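Local coordinates for protein exotoxin type A (Streptococcus pyogenes phage T12, PDB 1FNU) that acts as a superantigen toxin of the staphylococcal and streptococcal family, known as the scarlet fever or erythrogenic toxin, at residues 157-160 / 164-167. Residues are numbered along the deposited sequence; the frame is centred on the assembly and turned at random.
Sequences KQLY and PSKY
The Tyr167 phenol, the Lys166 backbone N (weakly) and the Ser165 hydroxyl point to three successive carbonyls, those of Lys157, Gln158 and Leu159, where the chain leaves helix 142-157 of the beta-grasp domain and turns toward strand 169-176. Gln158, with positive phi (63°), is the first residue to depart from helical geometry.

The phenol OH of Tyr167 reaches Lys157 O at 3.1 Å, lying in the carbonyl plane on a lone pair. With CG anti to its own carbonyl carbon (chi1 -55°), the Tyr167 ring turns its edge toward residues 157-159: Leu159 CA lies in the ring plane, 4.0 Å from Tyr167 CD2. The same CD2 meets Leu159 CD1 at 4.1 Å, the two side chains crossing at about a right angle. Leu159 also packs on Ile154 of helix 142-157 and on Phe186, so this leucine links the Tyr167 ring to the helix.

On the more exposed side, the backbone N of Lys166 makes a weak bond to Gln158 O (3.3 Å), and Lys166 CB touches Gln158 CB at 3.9 Å. The extended Lys166 chain continues past Gln158, Lys166 CD lying 4.0 Å from Gln158 CB.

Ser165 OG lies 2.5 Å from Leu159 O, too short to be taken at face value, and tilted out of the carbonyl plane, off the lone pairs. The same OG accepts from Tyr167 N (2.9 Å), forming an ST turn.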
loop_
_atom_site.group_PDB
_atom_site.type_symbol
_atom_site.label_atom_id
_atom_site.label_comp_id
_atom_site.label_asym_id
_atom_site.label_seq_id
_atom_site.Cartn_x
_atom_site.Cartn_y
_atom_site.Cartn_z
ATOM N N LYS A 157 34.875 1.334 9.965
ATOM C CA LYS A 157 35.505 0.217 9.294
ATOM C C LYS A 157 34.767 -0.169 7.969
ATOM O O LYS A 157 34.889 -1.269 7.438
ATOM C CB LYS A 157 35.569 -0.978 10.280
ATOM C CG LYS A 157 36.430 -0.716 11.585
ATOM C CD LYS A 157 37.996 -0.719 11.242
ATOM C CE LYS A 157 38.890 0.173 12.289
ATOM N NZ LYS A 157 38.852 1.662 12.116
ATOM N N GLN A 158 33.967 0.740 7.425
ATOM C CA GLN A 158 33.330 0.353 6.206
ATOM C C GLN A 158 32.368 -0.813 6.224
ATOM O O GLN A 158 32.273 -1.499 5.205
ATOM C CB GLN A 158 34.390 0.006 5.184
ATOM C CG GLN A 158 34.793 1.191 4.441
ATOM C CD GLN A 158 36.229 1.442 4.668
ATOM O OE1 GLN A 158 37.068 1.355 3.701
ATOM N NE2 GLN A 158 36.584 1.764 5.941
ATOM N N LEU A 159 31.645 -1.034 7.318
ATOM C CA LEU A 159 30.738 -2.189 7.387
ATOM C C LEU A 159 29.676 -2.079 6.296
ATOM O O LEU A 159 29.310 -3.073 5.693
ATOM C CB LEU A 159 30.063 -2.300 8.788
ATOM C CG LEU A 159 28.909 -3.304 8.925
ATOM C CD1 LEU A 159 29.324 -4.642 8.414
ATOM C CD2 LEU A 159 28.440 -3.441 10.370
ATOM N N TYR A 160 29.140 -0.887 6.120
ATOM C CA TYR A 160 28.134 -0.643 5.070
ATOM C C TYR A 160 28.536 0.641 4.299
ATOM O O TYR A 160 29.270 1.527 4.838
ATOM C CB TYR A 160 26.699 -0.463 5.675
ATOM C CG TYR A 160 26.124 -1.618 6.515
ATOM C CD1 TYR A 160 25.968 -2.898 5.995
ATOM C CD2 TYR A 160 25.752 -1.429 7.859
ATOM C CE1 TYR A 160 25.474 -3.938 6.760
ATOM C CE2 TYR A 160 25.240 -2.498 8.639
ATOM C CZ TYR A 160 25.101 -3.746 8.082
ATOM O OH TYR A 160 24.605 -4.807 8.800
ATOM N N PRO A 164 28.483 -1.590 -1.954
ATOM C CA PRO A 164 28.644 -2.818 -1.195
ATOM C C PRO A 164 29.445 -2.617 0.063
ATOM O O PRO A 164 29.873 -1.504 0.349
ATOM C CB PRO A 164 29.266 -3.747 -2.214
ATOM C CG PRO A 164 30.207 -2.824 -2.957
ATOM C CD PRO A 164 29.710 -1.376 -2.719
ATOM N N SER A 165 29.558 -3.677 0.845
ATOM C CA SER A 165 30.283 -3.632 2.122
ATOM C C SER A 165 31.683 -4.148 1.920
ATOM O O SER A 165 31.898 -4.900 1.022
ATOM C CB SER A 165 29.604 -4.570 3.138
ATOM O OG SER A 165 30.439 -4.852 4.282
ATOM N N LYS A 166 32.641 -3.758 2.764
ATOM C CA LYS A 166 34.013 -4.323 2.668
ATOM C C LYS A 166 33.992 -5.827 3.124
ATOM O O LYS A 166 34.887 -6.644 2.769
ATOM C CB LYS A 166 34.957 -3.477 3.574
ATOM C CG LYS A 166 36.388 -3.938 3.669
ATOM C CD LYS A 166 37.118 -2.826 4.379
ATOM C CE LYS A 166 38.396 -3.276 5.102
ATOM N NZ LYS A 166 39.104 -2.014 5.468
ATOM N N TYR A 167 32.952 -6.222 3.862
ATOM C CA TYR A 167 32.848 -7.587 4.383
ATOM C C TYR A 167 31.896 -8.487 3.626
ATOM O O TYR A 167 30.880 -8.029 3.115
ATOM C CB TYR A 167 32.450 -7.527 5.860
ATOM C CG TYR A 167 33.425 -6.668 6.601
ATOM C CD1 TYR A 167 34.759 -7.057 6.720
ATOM C CD2 TYR A 167 33.086 -5.373 6.986
ATOM C CE1 TYR A 167 35.748 -6.157 7.192
ATOM C CE2 TYR A 167 34.072 -4.450 7.458
ATOM C CZ TYR A 167 35.383 -4.878 7.535
ATOM O OH TYR A 167 36.339 -3.992 7.858
#